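Chitinase (Chromobacterium violaceum, PDB 4TXG) probably hydrolyses the glycosidic bonds of chitin as a family 18 glycoside hydrolase, with a carbohydrate-binding module that is likely to bind the polymer. Local coordinates at residues T687-G692 with V771-K776; S176-S181 with W603-D608; W425-T430 with I436-T441; K526-G531 with N549-S554; V309-E314 with A344-L349. One frame throughout, in Å; residues are numbered along the deposited sequence.

Contact 1 of 5, residues T687-G692 with V771-K776; sequences TTLPGG and VGLNGK
The N-H of Leu-773 donates to the carbonyl O of Lys-776 at 2.8 Å (Leu-773 N to Lys-776 O). A bond in return runs from Lys-776 N to Leu-773 O. The pair closes a type I' turn with Asn-774 and Gly-775 at its corners, which joins strands 767-773 and 776-780 as a tight beta hairpin. Across the contact the partner is the loop 687-692, and everything that touches is side chain. Leu-773 turns its CG anti to the backbone N (chi1 170°), which sends its two methyls toward the loop. CD1 presses on the ring of Pro-690, with Leu-773 CD1 only 3.4 Å from Pro-690 CD, closer than ordinary van der Waals contact. CD2 meets another branch end, 4.1 Å from Leu-689 CD2. Both partners lie at about a right angle to Leu-773. On the outer side Asn-774 sets its amide beside the proline ring, with ND2 4.0 Å from Pro-690 CG. Ile-657 of strand 656-657 touches both leucines. No hydrogen bond links the segments. The hairpin therefore fixes its own shape by backbone bonds, and the loop is held against it by apolar packing with a polar amide at the border.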
# COMPACT_ATOMS: atom_id res chain seq x y z
N THR A 687 -14.86 21.75 -31.55
CA THR A 687 -16.32 21.87 -31.58
C THR A 687 -16.85 22.55 -30.33
O THR A 687 -16.29 22.39 -29.25
CB THR A 687 -17.02 20.50 -31.67
OG1 THR A 687 -17.00 19.86 -30.39
CG2 THR A 687 -16.35 19.61 -32.67
N THR A 688 -17.93 23.31 -30.47
CA THR A 688 -18.64 23.83 -29.31
C THR A 688 -19.48 22.70 -28.71
O THR A 688 -20.22 22.04 -29.43
CB THR A 688 -19.56 25.01 -29.69
OG1 THR A 688 -18.79 26.04 -30.32
CG2 THR A 688 -20.24 25.58 -28.46
N LEU A 689 -19.37 22.47 -27.41
CA LEU A 689 -20.27 21.53 -26.76
C LEU A 689 -21.54 22.27 -26.38
O LEU A 689 -21.49 23.21 -25.58
CB LEU A 689 -19.62 20.90 -25.52
CG LEU A 689 -18.22 20.32 -25.70
CD1 LEU A 689 -17.71 19.78 -24.37
CD2 LEU A 689 -18.22 19.23 -26.76
N PRO A 690 -22.68 21.86 -26.95
CA PRO A 690 -23.94 22.57 -26.70
C PRO A 690 -24.43 22.36 -25.28
O PRO A 690 -24.06 21.37 -24.65
CB PRO A 690 -24.92 21.93 -27.70
CG PRO A 690 -24.10 21.13 -28.63
CD PRO A 690 -22.84 20.76 -27.91
N GLY A 691 -25.28 23.27 -24.80
CA GLY A 691 -25.94 23.05 -23.53
C GLY A 691 -26.68 21.72 -23.57
O GLY A 691 -27.16 21.31 -24.63
N GLY A 692 -26.74 21.03 -22.44
CA GLY A 692 -27.34 19.71 -22.42
C GLY A 692 -26.35 18.58 -22.65
O GLY A 692 -26.69 17.41 -22.44
N VAL A 771 -18.55 11.46 -22.80
CA VAL A 771 -19.18 12.71 -23.18
C VAL A 771 -20.36 12.38 -24.08
O VAL A 771 -20.19 11.75 -25.13
CB VAL A 771 -18.19 13.65 -23.90
CG1 VAL A 771 -18.90 14.94 -24.34
CG2 VAL A 771 -17.01 13.96 -22.99
N GLY A 772 -21.56 12.78 -23.66
CA GLY A 772 -22.76 12.54 -24.43
C GLY A 772 -23.10 13.78 -25.23
O GLY A 772 -23.53 14.79 -24.69
N LEU A 773 -22.88 13.68 -26.54
CA LEU A 773 -22.91 14.85 -27.41
C LEU A 773 -23.78 14.60 -28.63
O LEU A 773 -23.48 13.72 -29.43
CB LEU A 773 -21.48 15.19 -27.84
CG LEU A 773 -21.24 16.23 -28.92
CD1 LEU A 773 -21.82 17.56 -28.50
CD2 LEU A 773 -19.75 16.35 -29.19
N ASN A 774 -24.85 15.39 -28.76
CA ASN A 774 -25.79 15.25 -29.88
C ASN A 774 -26.19 13.81 -30.19
O ASN A 774 -26.16 13.37 -31.34
CB ASN A 774 -25.20 15.89 -31.14
CG ASN A 774 -25.03 17.39 -31.00
OD1 ASN A 774 -24.06 17.97 -31.50
ND2 ASN A 774 -25.97 18.02 -30.31
N GLY A 775 -26.56 13.06 -29.15
CA GLY A 775 -27.09 11.72 -29.34
C GLY A 775 -26.07 10.58 -29.39
O GLY A 775 -26.45 9.41 -29.45
N LYS A 776 -24.79 10.92 -29.35
CA LYS A 776 -23.73 9.91 -29.41
C LYS A 776 -22.85 9.98 -28.16
O LYS A 776 -22.65 11.06 -27.61
CB LYS A 776 -22.89 10.08 -30.68
CG LYS A 776 -21.72 9.12 -30.81
CD LYS A 776 -21.66 8.49 -32.20
CE LYS A 776 -21.33 9.52 -33.27
NZ LYS A 776 -19.86 9.77 -33.39

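Contact 2 of 5, residues S176-S181 with W603-D608; sequences SDIPWS and WELAGD. With CS (cesium ion), chain N.
This is a small, buried, wholly apolar contact inside the family 18 catalytic region. It joins the loop between strands 155-161 and 185-193 to the chain just past strand 599-603. Leu-605 carries one side of it alone. Its CG lies anti to the carbonyl carbon (chi1 -78°), and the two methyls divide between two neighbours. CD1 rests on the isoleucine branch, with Leu-605 CD1 3.9 Å from Ile-178 CG1. CD2 lies against the proline ring, 3.9 Å from Pro-179 CD. The side chains pass each other at a slant. Tyr-173 and Phe-160 add aromatic surface around the leucine.

Each backbone is folded locally to present these groups. Pro-179 is the centre of an inverse gamma turn, closed by a weak bond from Trp-180 N to Ile-178 O. The other branch of Ile-178, CG2, packs on one face of the Trp-180 ring. Leu-605 starts a short 3-10 turn, in which Gly-607 N bonds Glu-604 O at 3.0 Å. A cesium ion sits beside the loop, bound by Ser-176 O and Ile-178 O, each at 3.3 Å from the metal, and by two waters. The peptide between Trp-603 and Glu-604 is cis, as in other family 18 enzymes at the end of the last strand of their (beta/alpha)8 barrel.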
# COMPACT_ATOMS: atom_id res chain seq x y z
N SER A 176 18.11 -16.94 1.53
CA SER A 176 18.02 -18.37 1.26
C SER A 176 16.85 -19.06 1.96
O SER A 176 16.53 -20.20 1.64
CB SER A 176 19.34 -19.05 1.65
OG SER A 176 19.69 -18.73 2.99
N ASP A 177 16.20 -18.36 2.90
CA ASP A 177 15.05 -18.91 3.63
C ASP A 177 13.71 -18.56 2.97
O ASP A 177 12.66 -19.07 3.37
CB ASP A 177 15.04 -18.39 5.07
CG ASP A 177 16.26 -18.85 5.86
OD1 ASP A 177 16.60 -20.04 5.76
OD2 ASP A 177 16.88 -18.02 6.55
N ILE A 178 13.77 -17.68 1.98
CA ILE A 178 12.58 -17.25 1.25
C ILE A 178 11.97 -18.41 0.46
O ILE A 178 12.71 -19.20 -0.14
CB ILE A 178 12.95 -16.09 0.28
CG1 ILE A 178 13.36 -14.83 1.06
CG2 ILE A 178 11.81 -15.77 -0.68
CD1 ILE A 178 13.89 -13.71 0.16
N PRO A 179 10.64 -18.53 0.46
CA PRO A 179 9.97 -19.53 -0.39
C PRO A 179 9.89 -19.08 -1.85
O PRO A 179 8.83 -18.72 -2.35
CB PRO A 179 8.57 -19.63 0.23
CG PRO A 179 8.33 -18.27 0.81
CD PRO A 179 9.68 -17.83 1.34
N TRP A 180 11.03 -19.11 -2.52
CA TRP A 180 11.13 -18.62 -3.89
C TRP A 180 10.14 -19.26 -4.87
O TRP A 180 9.68 -18.61 -5.80
CB TRP A 180 12.55 -18.84 -4.41
CG TRP A 180 13.56 -17.90 -3.81
CD1 TRP A 180 14.26 -18.08 -2.65
CD2 TRP A 180 13.98 -16.64 -4.35
NE1 TRP A 180 15.09 -17.00 -2.43
CE2 TRP A 180 14.93 -16.11 -3.46
CE3 TRP A 180 13.64 -15.92 -5.49
CZ2 TRP A 180 15.55 -14.87 -3.68
CZ3 TRP A 180 14.27 -14.70 -5.72
CH2 TRP A 180 15.21 -14.19 -4.81
N SER A 181 9.81 -20.53 -4.64
CA SER A 181 8.94 -21.25 -5.57
C SER A 181 7.45 -20.92 -5.37
O SER A 181 6.60 -21.44 -6.08
CB SER A 181 9.13 -22.77 -5.44
OG SER A 181 8.64 -23.24 -4.21
N TRP A 603 3.71 -8.26 4.97
CA TRP A 603 4.82 -7.87 5.83
C TRP A 603 4.79 -8.80 7.04
O TRP A 603 3.77 -8.82 7.72
CB TRP A 603 4.66 -6.42 6.28
CG TRP A 603 5.77 -5.98 7.16
CD1 TRP A 603 5.95 -6.28 8.49
CD2 TRP A 603 6.90 -5.20 6.77
NE1 TRP A 603 7.12 -5.73 8.95
CE2 TRP A 603 7.72 -5.05 7.92
CE3 TRP A 603 7.30 -4.60 5.57
CZ2 TRP A 603 8.91 -4.33 7.89
CZ3 TRP A 603 8.48 -3.89 5.55
CH2 TRP A 603 9.27 -3.75 6.70
N GLU A 604 5.83 -9.57 7.33
CA GLU A 604 7.06 -9.73 6.55
C GLU A 604 7.33 -11.23 6.44
O GLU A 604 6.75 -12.02 7.18
CB GLU A 604 8.24 -9.03 7.22
CG GLU A 604 8.42 -9.50 8.67
CD GLU A 604 9.68 -8.99 9.34
OE1 GLU A 604 9.56 -8.12 10.24
OE2 GLU A 604 10.78 -9.46 8.99
N LEU A 605 8.23 -11.62 5.55
CA LEU A 605 8.51 -13.03 5.31
C LEU A 605 8.88 -13.80 6.59
O LEU A 605 8.42 -14.92 6.81
CB LEU A 605 9.62 -13.17 4.27
CG LEU A 605 9.13 -12.95 2.83
CD1 LEU A 605 10.29 -12.53 1.92
CD2 LEU A 605 8.49 -14.23 2.31
N ALA A 606 9.66 -13.17 7.45
CA ALA A 606 10.16 -13.85 8.65
C ALA A 606 9.07 -14.17 9.68
O ALA A 606 9.30 -14.93 10.63
CB ALA A 606 11.25 -13.03 9.31
N GLY A 607 7.89 -13.59 9.51
CA GLY A 607 6.80 -13.84 10.44
C GLY A 607 5.96 -15.08 10.13
O GLY A 607 5.17 -15.51 10.98
N ASP A 608 6.10 -15.63 8.93
CA ASP A 608 5.31 -16.82 8.55
C ASP A 608 5.83 -18.02 9.34
O ASP A 608 6.96 -18.01 9.84
CB ASP A 608 5.41 -17.05 7.04
CG ASP A 608 4.30 -17.95 6.49
OD1 ASP A 608 3.47 -18.45 7.28
OD2 ASP A 608 4.29 -18.15 5.26
CS CS N . 14.14 -22.10 0.48
O HOH W 1 17.19 -22.76 0.35
O HOH W 2 14.93 -22.21 -2.37

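Contact 3 of 5, residues W425-T430 with I436-T441; sequences WNVYST and IGYLNT. With CS (cesium ion), chain F.
Val-427 places both methyls against the Tyr-438 ring. CG1 lies 4.0 Å from Tyr-438 CE2, and Val-427 CG2 is nearly as near to that carbon. The two side chains meet at about a right angle. CG1 also lies near the carbonyl O of Ile-436. Next to this, Tyr-428 brings ring atom CE1 to 4.0 Å from Gly-437 CA, an oblique approach. Water 3 lies 2.7 Å from Val-427 O and makes a weak, longer link to Ile-436 O; other acceptors may compete for its protons. Behind Val-427 the chain leaves helix 420-424 through a Schellman motif, with Asn-426 at positive phi as its C-prime residue. Leu-422 of that helix backs Val-427 and both tyrosines. Tyr-438 reaches the valine because its CG stands between the backbone N and the carbonyl carbon (chi1 56°). The hydroxyl of Tyr-428 is held by Asp-415 and the N of Asp-419. Asn-440 is the N-cap of helix 441-448; its OD1 takes the N-H of Trp-443, while ND2 bonds Gly-437 O at 2.9 Å, from above the carbonyl plane. Asn-726 also reaches Gly-437 O, and Leu-761 packs on Ile-436 and Tyr-438. Both come from the Chitinase C part of the chain.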
# COMPACT_ATOMS: atom_id res chain seq x y z
N TRP A 425 -15.88 8.64 16.81
CA TRP A 425 -15.87 9.84 15.98
C TRP A 425 -17.20 10.10 15.27
O TRP A 425 -17.27 10.99 14.42
CB TRP A 425 -14.77 9.77 14.91
CG TRP A 425 -13.38 9.53 15.43
CD1 TRP A 425 -12.52 8.56 15.00
CD2 TRP A 425 -12.70 10.25 16.47
NE1 TRP A 425 -11.34 8.64 15.70
CE2 TRP A 425 -11.43 9.66 16.61
CE3 TRP A 425 -13.04 11.33 17.28
CZ2 TRP A 425 -10.50 10.12 17.54
CZ3 TRP A 425 -12.11 11.79 18.20
CH2 TRP A 425 -10.86 11.18 18.33
N ASN A 426 -18.21 9.32 15.62
CA ASN A 426 -19.58 9.47 15.12
C ASN A 426 -19.73 9.17 13.62
O ASN A 426 -20.63 9.68 12.96
CB ASN A 426 -20.11 10.89 15.39
CG ASN A 426 -21.61 10.95 15.45
OD1 ASN A 426 -22.25 10.10 16.07
ND2 ASN A 426 -22.20 11.96 14.81
N VAL A 427 -18.84 8.33 13.10
CA VAL A 427 -18.84 8.01 11.68
C VAL A 427 -20.09 7.24 11.24
O VAL A 427 -20.65 7.52 10.18
CB VAL A 427 -17.56 7.22 11.33
CG1 VAL A 427 -17.66 6.58 9.95
CG2 VAL A 427 -16.34 8.15 11.41
N TYR A 428 -20.53 6.27 12.04
CA TYR A 428 -21.68 5.47 11.63
C TYR A 428 -22.97 6.27 11.69
O TYR A 428 -23.88 6.05 10.91
CB TYR A 428 -21.83 4.21 12.50
CG TYR A 428 -20.70 3.22 12.35
CD1 TYR A 428 -20.44 2.60 11.13
CD2 TYR A 428 -19.92 2.88 13.44
CE1 TYR A 428 -19.41 1.68 11.01
CE2 TYR A 428 -18.90 1.96 13.33
CZ TYR A 428 -18.65 1.37 12.11
OH TYR A 428 -17.63 0.45 12.01
N SER A 429 -23.04 7.20 12.64
CA SER A 429 -24.28 7.92 12.89
C SER A 429 -24.50 9.16 12.03
O SER A 429 -25.62 9.65 11.93
CB SER A 429 -24.35 8.33 14.36
OG SER A 429 -24.32 7.18 15.19
N THR A 430 -23.45 9.69 11.40
CA THR A 430 -23.64 10.92 10.63
C THR A 430 -24.25 10.55 9.27
O THR A 430 -23.70 9.73 8.53
CB THR A 430 -22.33 11.74 10.47
OG1 THR A 430 -22.58 12.92 9.70
CG2 THR A 430 -21.24 10.92 9.81
N ILE A 436 -21.23 3.95 5.68
CA ILE A 436 -19.99 3.36 5.20
C ILE A 436 -18.91 3.49 6.26
O ILE A 436 -18.55 4.60 6.65
CB ILE A 436 -19.53 4.04 3.90
CG1 ILE A 436 -20.57 3.78 2.80
CG2 ILE A 436 -18.14 3.52 3.49
CD1 ILE A 436 -20.16 4.26 1.44
N GLY A 437 -18.42 2.35 6.75
CA GLY A 437 -17.27 2.35 7.66
C GLY A 437 -16.01 2.04 6.87
O GLY A 437 -16.03 1.16 6.02
N TYR A 438 -14.91 2.74 7.14
CA TYR A 438 -13.78 2.70 6.20
C TYR A 438 -12.48 2.06 6.70
O TYR A 438 -11.53 1.95 5.92
CB TYR A 438 -13.45 4.12 5.71
CG TYR A 438 -13.18 5.09 6.83
CD1 TYR A 438 -11.90 5.22 7.38
CD2 TYR A 438 -14.20 5.87 7.36
CE1 TYR A 438 -11.65 6.10 8.42
CE2 TYR A 438 -13.96 6.75 8.39
CZ TYR A 438 -12.69 6.86 8.91
OH TYR A 438 -12.47 7.74 9.94
N LEU A 439 -12.42 1.64 7.96
CA LEU A 439 -11.19 1.06 8.49
C LEU A 439 -11.11 -0.43 8.18
O LEU A 439 -11.12 -1.27 9.08
CB LEU A 439 -11.07 1.29 10.01
CG LEU A 439 -10.70 2.71 10.45
CD1 LEU A 439 -10.57 2.80 11.96
CD2 LEU A 439 -9.41 3.15 9.77
N ASN A 440 -11.04 -0.75 6.90
CA ASN A 440 -11.01 -2.15 6.50
C ASN A 440 -10.44 -2.31 5.10
O ASN A 440 -10.43 -1.37 4.32
CB ASN A 440 -12.42 -2.76 6.58
CG ASN A 440 -13.44 -2.00 5.74
OD1 ASN A 440 -13.59 -2.27 4.56
ND2 ASN A 440 -14.12 -1.03 6.35
N THR A 441 -9.95 -3.51 4.82
CA THR A 441 -9.28 -3.84 3.58
C THR A 441 -10.17 -3.61 2.36
O THR A 441 -9.72 -3.07 1.34
CB THR A 441 -8.81 -5.31 3.62
OG1 THR A 441 -7.94 -5.48 4.75
CG2 THR A 441 -8.06 -5.71 2.35
CS CS F . -21.38 6.42 15.33
O HOH W 3 -20.89 5.65 8.26
O HOH W 4 -22.32 3.72 16.34

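Contact 4 of 5, residues K526-G531 with N549-S554; sequences KNLEKG and NQLTGS. With CS (cesium ion), chain C.
Leu-551 has a first torsion (chi1 -142°) well short of the trans position, and points its CD1 methyl at the end of helix 522-530. Leu-528 meets it with CG anti to the carbonyl carbon (chi1 -70°) and an extended second torsion. The two side chains slant across each other, and Leu-528 CD2 comes to 4.0 Å from Leu-551 CD1. The same Leu-551 methyl lies over the backbone of the residue that ends the helix, 3.6 Å from Gly-531 C. One methyl of Leu-551 thus touches both a leucine of the last turn and the glycine that follows it. Leu-528 is buried and Leu-551 only partly so.

A cesium ion gives the two segments a second, looser link. It is bound by Glu-529 O at 3.0 Å, more distantly by Ser-554 OG at 3.6 Å, and by the carbonyl O of Tyr-555. A cation here would probably be favoured by the carbonyls that gather at a helix C-terminus. On another side of the helix, Lys-526 NZ bridges to Glu-529 OE1 at 2.9 Å, meeting its syn lone pair. Asp-581 is a second acidic partner of that lysine. Gly-531 has positive phi, and its N bonds Leu-528 O at 3.0 Å. This is a Schellman motif at a helix C-terminus, here packed against the loop that leads into strand 556-560.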
# COMPACT_ATOMS: atom_id res chain seq x y z
N LYS A 526 1.20 -18.47 17.46
CA LYS A 526 0.73 -19.86 17.37
C LYS A 526 1.21 -20.67 18.58
O LYS A 526 0.48 -21.54 19.08
CB LYS A 526 1.18 -20.50 16.05
CG LYS A 526 0.34 -20.03 14.85
CD LYS A 526 -1.04 -20.67 14.92
CE LYS A 526 -2.13 -19.84 14.26
NZ LYS A 526 -3.49 -20.45 14.52
N ASN A 527 2.42 -20.41 19.05
CA ASN A 527 2.89 -21.06 20.28
C ASN A 527 2.09 -20.61 21.51
O ASN A 527 1.75 -21.43 22.36
CB ASN A 527 4.38 -20.80 20.50
CG ASN A 527 5.25 -21.68 19.60
OD1 ASN A 527 4.86 -22.79 19.23
ND2 ASN A 527 6.43 -21.18 19.24
N LEU A 528 1.78 -19.32 21.60
CA LEU A 528 1.01 -18.84 22.75
C LEU A 528 -0.35 -19.53 22.80
O LEU A 528 -0.82 -19.92 23.87
CB LEU A 528 0.84 -17.32 22.71
CG LEU A 528 2.12 -16.52 22.96
CD1 LEU A 528 1.83 -15.03 22.90
CD2 LEU A 528 2.75 -16.91 24.30
N GLU A 529 -0.97 -19.67 21.63
CA GLU A 529 -2.25 -20.36 21.48
C GLU A 529 -2.15 -21.80 22.00
O GLU A 529 -3.08 -22.34 22.62
CB GLU A 529 -2.70 -20.34 20.00
CG GLU A 529 -4.07 -20.97 19.75
CD GLU A 529 -4.42 -21.08 18.26
OE1 GLU A 529 -3.75 -20.45 17.41
OE2 GLU A 529 -5.39 -21.81 17.94
N LYS A 530 -0.99 -22.41 21.74
CA LYS A 530 -0.72 -23.80 22.13
C LYS A 530 -0.28 -23.94 23.58
O LYS A 530 -0.16 -25.06 24.08
CB LYS A 530 0.36 -24.39 21.23
CG LYS A 530 -0.09 -24.67 19.82
CD LYS A 530 -0.66 -26.08 19.71
CE LYS A 530 0.32 -27.10 20.25
NZ LYS A 530 -0.01 -28.49 19.80
N GLY A 531 -0.03 -22.82 24.25
CA GLY A 531 0.46 -22.85 25.62
C GLY A 531 1.96 -23.10 25.72
O GLY A 531 2.44 -23.64 26.72
N ASN A 549 7.68 -12.12 31.24
CA ASN A 549 8.15 -13.01 30.18
C ASN A 549 7.72 -14.46 30.37
O ASN A 549 8.15 -15.34 29.63
CB ASN A 549 9.67 -12.93 30.07
CG ASN A 549 10.15 -11.54 29.73
OD1 ASN A 549 9.48 -10.81 29.01
ND2 ASN A 549 11.31 -11.16 30.25
N GLN A 550 6.87 -14.69 31.36
CA GLN A 550 6.36 -16.03 31.63
C GLN A 550 4.95 -16.19 31.07
O GLN A 550 4.20 -15.23 30.95
CB GLN A 550 6.39 -16.31 33.13
CG GLN A 550 7.78 -16.19 33.75
CD GLN A 550 7.74 -16.07 35.26
OE1 GLN A 550 6.70 -16.27 35.88
NE2 GLN A 550 8.87 -15.72 35.85
N LEU A 551 4.60 -17.43 30.72
CA LEU A 551 3.27 -17.70 30.22
C LEU A 551 2.30 -17.86 31.37
O LEU A 551 2.38 -18.81 32.14
CB LEU A 551 3.28 -18.96 29.33
CG LEU A 551 2.37 -18.88 28.10
CD1 LEU A 551 2.83 -19.83 27.03
CD2 LEU A 551 0.93 -19.19 28.50
N THR A 552 1.39 -16.89 31.50
CA THR A 552 0.35 -16.94 32.53
C THR A 552 -1.03 -16.86 31.89
O THR A 552 -1.22 -16.21 30.86
CB THR A 552 0.51 -15.80 33.55
OG1 THR A 552 0.59 -14.55 32.87
CG2 THR A 552 1.79 -15.99 34.36
N GLY A 553 -2.00 -17.53 32.50
CA GLY A 553 -3.35 -17.57 31.96
C GLY A 553 -3.42 -18.42 30.71
O GLY A 553 -2.54 -19.24 30.45
N SER A 554 -4.49 -18.23 29.94
CA SER A 554 -4.70 -19.00 28.72
C SER A 554 -5.00 -18.08 27.55
O SER A 554 -5.84 -17.19 27.65
CB SER A 554 -5.83 -20.01 28.92
OG SER A 554 -6.18 -20.62 27.69
CS CS C . -5.46 -22.09 24.51

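Contact 5 of 5, residues V309-E314 with A344-L349; sequences VDIDFE and ALLQTL. With CS (cesium ion), chain D.
Ile-311 makes all the close contacts from the strand's side, reaching three leucines of helix 338-360. Its CG1 lies anti to the carbonyl carbon (chi1 -60°), and the second torsion turns CD1 toward the helix. CD1 meets Leu-349 tip to tip, with Ile-311 CD1 3.7 Å from Leu-349 CD2. The CG2 branch faces Leu-345, and Ile-311 CG2 is 4.4 Å from Leu-345 CD2. CG1 is equally far from Leu-346 CD2. Strand 309-312 and helix 344-349 run antiparallel, their axes 11.6 Å apart, as in a beta-alpha unit of a (beta/alpha)8 barrel. On the flank facing helix 287-304, Ala-344 O takes the N-H and the hydroxyl of Thr-348, from opposite faces of its plane.

Asp-310, Asp-312 and Glu-314 point elsewhere. They fit the DxDxE motif of family 18, whose glutamate is the acid catalyst in relatives. Asp-310 is gripped by Thr-367, Tyr-159 and Ser-251. Both carboxylate oxygens of Glu-314 bind a cesium ion, OE2 at 3.0 Å from the metal, with Met-395 SD and waters. Water 5 also donates to Asp-312 OD2. The strand thus has an apolar side toward the helix and an acidic side elsewhere, and the packing probably helps to hold the backbone that carries the acids.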
# COMPACT_ATOMS: atom_id res chain seq x y z
N VAL A 309 11.66 -0.38 -8.35
CA VAL A 309 11.74 0.40 -7.11
C VAL A 309 10.36 0.47 -6.49
O VAL A 309 9.37 0.70 -7.20
CB VAL A 309 12.28 1.82 -7.39
CG1 VAL A 309 12.33 2.64 -6.11
CG2 VAL A 309 13.66 1.74 -7.99
N ASP A 310 10.29 0.27 -5.18
CA ASP A 310 9.05 0.34 -4.42
C ASP A 310 9.14 1.56 -3.51
O ASP A 310 9.96 1.61 -2.60
CB ASP A 310 8.85 -0.95 -3.63
CG ASP A 310 7.62 -0.92 -2.75
OD1 ASP A 310 6.49 -0.79 -3.29
OD2 ASP A 310 7.78 -1.06 -1.51
N ILE A 311 8.32 2.57 -3.77
CA ILE A 311 8.38 3.80 -3.00
C ILE A 311 7.48 3.68 -1.78
O ILE A 311 6.27 3.54 -1.91
CB ILE A 311 7.94 5.02 -3.85
CG1 ILE A 311 8.87 5.17 -5.05
CG2 ILE A 311 7.90 6.29 -2.99
CD1 ILE A 311 10.35 5.45 -4.68
N ASP A 312 8.07 3.72 -0.59
CA ASP A 312 7.33 3.59 0.66
C ASP A 312 7.45 4.89 1.47
O ASP A 312 8.03 4.93 2.55
CB ASP A 312 7.85 2.39 1.45
CG ASP A 312 6.96 2.05 2.64
OD1 ASP A 312 5.97 2.77 2.90
OD2 ASP A 312 7.28 1.05 3.32
N PHE A 313 6.91 5.95 0.89
CA PHE A 313 6.93 7.30 1.45
C PHE A 313 5.77 7.42 2.45
O PHE A 313 4.61 7.45 2.05
CB PHE A 313 6.83 8.29 0.27
CG PHE A 313 6.89 9.77 0.62
CD1 PHE A 313 6.76 10.25 1.93
CD2 PHE A 313 7.03 10.69 -0.41
CE1 PHE A 313 6.80 11.63 2.19
CE2 PHE A 313 7.09 12.07 -0.16
CZ PHE A 313 6.96 12.53 1.15
N GLU A 314 6.09 7.45 3.75
CA GLU A 314 5.06 7.51 4.78
C GLU A 314 5.11 8.84 5.54
O GLU A 314 5.82 8.92 6.55
CB GLU A 314 5.21 6.32 5.76
CG GLU A 314 5.22 4.94 5.04
CD GLU A 314 5.19 3.72 5.98
OE1 GLU A 314 5.08 3.87 7.21
OE2 GLU A 314 5.29 2.59 5.46
N ALA A 344 5.34 14.88 -8.69
CA ALA A 344 6.58 15.16 -9.42
C ALA A 344 7.60 14.03 -9.27
O ALA A 344 8.28 13.66 -10.23
CB ALA A 344 7.18 16.48 -8.96
N LEU A 345 7.72 13.49 -8.06
CA LEU A 345 8.62 12.36 -7.82
C LEU A 345 8.25 11.17 -8.70
O LEU A 345 9.09 10.60 -9.39
CB LEU A 345 8.57 11.95 -6.34
CG LEU A 345 9.30 10.65 -6.02
CD1 LEU A 345 10.79 10.81 -6.31
CD2 LEU A 345 9.08 10.23 -4.56
N LEU A 346 6.97 10.79 -8.70
CA LEU A 346 6.56 9.60 -9.44
C LEU A 346 6.64 9.81 -10.95
O LEU A 346 7.02 8.90 -11.68
CB LEU A 346 5.14 9.19 -9.04
CG LEU A 346 4.99 8.78 -7.56
CD1 LEU A 346 3.56 8.36 -7.25
CD2 LEU A 346 5.97 7.66 -7.22
N GLN A 347 6.28 11.00 -11.42
CA GLN A 347 6.34 11.29 -12.86
C GLN A 347 7.79 11.24 -13.35
O GLN A 347 8.08 10.71 -14.42
CB GLN A 347 5.73 12.65 -13.18
CG GLN A 347 5.77 12.94 -14.68
CD GLN A 347 4.90 14.12 -15.09
OE1 GLN A 347 4.13 14.65 -14.29
NE2 GLN A 347 5.02 14.52 -16.35
N THR A 348 8.70 11.76 -12.54
CA THR A 348 10.11 11.80 -12.92
C THR A 348 10.74 10.42 -12.84
O THR A 348 11.53 10.02 -13.70
CB THR A 348 10.90 12.78 -12.03
OG1 THR A 348 10.27 14.07 -12.09
CG2 THR A 348 12.35 12.92 -12.53
N LEU A 349 10.40 9.67 -11.80
CA LEU A 349 10.87 8.30 -11.67
C LEU A 349 10.40 7.45 -12.85
O LEU A 349 11.18 6.67 -13.41
CB LEU A 349 10.37 7.72 -10.35
CG LEU A 349 11.11 6.62 -9.60
CD1 LEU A 349 12.60 6.86 -9.52
CD2 LEU A 349 10.48 6.59 -8.20
CS CS D . 3.62 0.98 7.44
O HOH W 5 6.13 -0.16 5.62
O HOH W 6 5.50 0.21 10.17
O HOH W 7 2.77 3.42 9.16
O HOH W 8 4.76 -1.99 6.14
O HOH W 9 1.91 -0.02 9.28

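Contacts 2 and 5 are buried and share the barrel sheet: one follows strand 599-603, the other lies on strand 308-312. Their nearest atoms are about 6 Å apart. Both are purely apolar across the segments, though contact 5 has the acidic motif on its far side. Contact 3 is also buried, but it mixes aromatic packing with a weak water bridge and meets the Chitinase C part, to which contact 1 belongs. Contacts 1 and 4 are partly exposed and stand on opposite sides of the chain's centre, about 69 Å apart between centres. Contact 1 is loop against hairpin; contact 4 is helix end against loop, with a cesium ion loosely bridging its segments.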